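Local structure of AlkZ (Streptomyces sahachiroi, 5UUJ) at residues 204-208 / 240-244. The protein belongs to the AlkZ-like family of DNA glycosylases, a family placed in the helix-turn-helix clan. Coordinates in Å, arbitrary orientation, origin at the centre of the assembly. Numbering follows the deposited sequence.
Sequences PDEAA and KLRKW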
loop_
_atom_site.group_PDB
_atom_site.type_symbol
_atom_site.label_atom_id
_atom_site.label_comp_id
_atom_site.label_asym_id
_atom_site.label_seq_id
_atom_site.Cartn_x
_atom_site.Cartn_y
_atom_site.Cartn_z
ATOM N N PRO A 204 9.987 16.292 -6.472
ATOM C CA PRO A 204 10.278 14.859 -6.622
ATOM C C PRO A 204 11.728 14.474 -6.312
ATOM O O PRO A 204 11.948 13.421 -5.721
ATOM C CB PRO A 204 9.952 14.588 -8.096
ATOM C CG PRO A 204 8.979 15.656 -8.474
ATOM C CD PRO A 204 9.396 16.865 -7.695
ATOM N N ASP A 205 12.693 15.303 -6.698
ATOM C CA ASP A 205 14.102 14.980 -6.470
ATOM C C ASP A 205 14.420 14.839 -4.982
ATOM O O ASP A 205 15.140 13.928 -4.583
ATOM C CB ASP A 205 15.015 16.045 -7.087
ATOM C CG ASP A 205 15.082 15.959 -8.604
ATOM O OD1 ASP A 205 14.713 14.910 -9.173
ATOM O OD2 ASP A 205 15.522 16.947 -9.226
ATOM N N GLU A 206 13.882 15.740 -4.168
ATOM C CA GLU A 206 14.143 15.723 -2.732
ATOM C C GLU A 206 13.311 14.663 -2.014
ATOM O O GLU A 206 13.676 14.203 -0.933
ATOM C CB GLU A 206 13.857 17.097 -2.130
ATOM C CG GLU A 206 14.658 18.221 -2.765
ATOM C CD GLU A 206 14.209 19.589 -2.297
ATOM O OE1 GLU A 206 13.344 19.656 -1.396
ATOM O OE2 GLU A 206 14.718 20.599 -2.831
ATOM N N ALA A 207 12.194 14.282 -2.624
ATOM C CA ALA A 207 11.288 13.295 -2.046
ATOM C C ALA A 207 11.765 11.867 -2.284
ATOM O O ALA A 207 11.562 10.990 -1.448
ATOM C CB ALA A 207 9.903 13.473 -2.621
ATOM N N ALA A 208 12.391 11.644 -3.435
ATOM C CA ALA A 208 12.761 10.303 -3.878
ATOM C C ALA A 208 13.574 9.514 -2.846
ATOM O O ALA A 208 13.225 8.379 -2.534
ATOM C CB ALA A 208 13.529 10.386 -5.189
ATOM N N LYS A 240 15.694 9.060 -14.694
ATOM C CA LYS A 240 15.426 9.749 -13.435
ATOM C C LYS A 240 15.626 8.805 -12.249
ATOM O O LYS A 240 16.236 9.175 -11.246
ATOM C CB LYS A 240 14.003 10.325 -13.441
ATOM C CG LYS A 240 13.575 10.999 -12.144
ATOM C CD LYS A 240 14.310 12.310 -11.916
ATOM C CE LYS A 240 13.609 13.477 -12.600
ATOM N NZ LYS A 240 14.341 14.758 -12.379
ATOM N N LEU A 241 15.112 7.585 -12.373
ATOM C CA LEU A 241 15.285 6.560 -11.344
ATOM C C LEU A 241 16.755 6.258 -11.080
ATOM O O LEU A 241 17.164 6.064 -9.934
ATOM C CB LEU A 241 14.576 5.274 -11.754
ATOM C CG LEU A 241 13.052 5.325 -11.747
ATOM C CD1 LEU A 241 12.486 4.159 -12.537
ATOM C CD2 LEU A 241 12.537 5.310 -10.319
ATOM N N ARG A 242 17.541 6.205 -12.149
ATOM C CA ARG A 242 18.964 5.922 -12.040
ATOM C C ARG A 242 19.661 6.994 -11.207
ATOM O O ARG A 242 20.501 6.684 -10.364
ATOM C CB ARG A 242 19.597 5.830 -13.430
ATOM C CG ARG A 242 21.103 5.621 -13.417
ATOM C CD ARG A 242 21.675 5.636 -14.825
ATOM N NE ARG A 242 21.442 4.374 -15.524
ATOM C CZ ARG A 242 21.887 4.104 -16.747
ATOM N NH1 ARG A 242 22.587 5.007 -17.420
ATOM N NH2 ARG A 242 21.631 2.927 -17.299
ATOM N N LYS A 243 19.305 8.252 -11.446
ATOM C CA LYS A 243 19.889 9.363 -10.706
ATOM C C LYS A 243 19.476 9.325 -9.235
ATOM O O LYS A 243 20.301 9.543 -8.349
ATOM C CB LYS A 243 19.477 10.699 -11.327
ATOM C CG LYS A 243 20.315 11.877 -10.850
ATOM C CD LYS A 243 19.458 12.998 -10.272
ATOM C CE LYS A 243 18.578 13.653 -11.328
ATOM N NZ LYS A 243 17.721 14.722 -10.742
ATOM N N TRP A 244 18.199 9.050 -8.983
ATOM C CA TRP A 244 17.684 8.988 -7.618
ATOM C C TRP A 244 18.462 7.989 -6.772
ATOM O O TRP A 244 18.907 8.311 -5.671
ATOM C CB TRP A 244 16.204 8.612 -7.617
ATOM C CG TRP A 244 15.293 9.710 -8.055
ATOM C CD1 TRP A 244 15.612 11.027 -8.233
ATOM C CD2 TRP A 244 13.903 9.589 -8.373
ATOM N NE1 TRP A 244 14.504 11.730 -8.638
ATOM C CE2 TRP A 244 13.442 10.870 -8.734
ATOM C CE3 TRP A 244 13.003 8.518 -8.387
ATOM C CZ2 TRP A 244 12.122 11.109 -9.106
ATOM C CZ3 TRP A 244 11.691 8.760 -8.757
ATOM C CH2 TRP A 244 11.264 10.044 -9.113
#
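A single carboxylate oxygen, OD1 of Asp205, gathers three nitrogen donors from one face of the neighbouring helix. Trp244 NE1 gives Asp205 OD1 a nearly linear hydrogen bond (3.2 Å, 172° at the hydrogen), Lys240 NZ a salt bridge of 3.2 Å to the same OD1, and Lys243 NZ a longer salt bridge, weak as a hydrogen bond, at 3.4 Å from OD1. Lys240, Lys243 and Trp244 lie within about one helical turn, so their side chains can converge on one acceptor; the two ammonium groups come within 3.8 Å of each other (NZ of Lys240 to NZ of Lys243), a closeness that the shared negative charge offsets. The segments belong to the first and third helices of a run (204-219, 224-232, 238-248) followed by strands 252-257 and 260-265, a topology consistent with a winged helix-turn-helix unit. The axes of the short segments 204-208 and 240-244 approach to 10.6 Å and cross at -52°, and the indole of Trp244 fills the space between them. While Asp205 meets the ring at its edge, Ala208 sits over one face in a CH-pi contact, its CB 3.4 Å from the centroid of the five-membered ring of Trp244 and 15° off the normal. The small methyl allows the backbones to come close here, with 6.3 Å between CA of Ala208 and CA of Trp244. Pro204 adds an apolar contact through CB, 4.2 Å from Trp244 CZ2, and both of these residues also touch Asn100 on helix 91-100, which extends the packing beyond the pair.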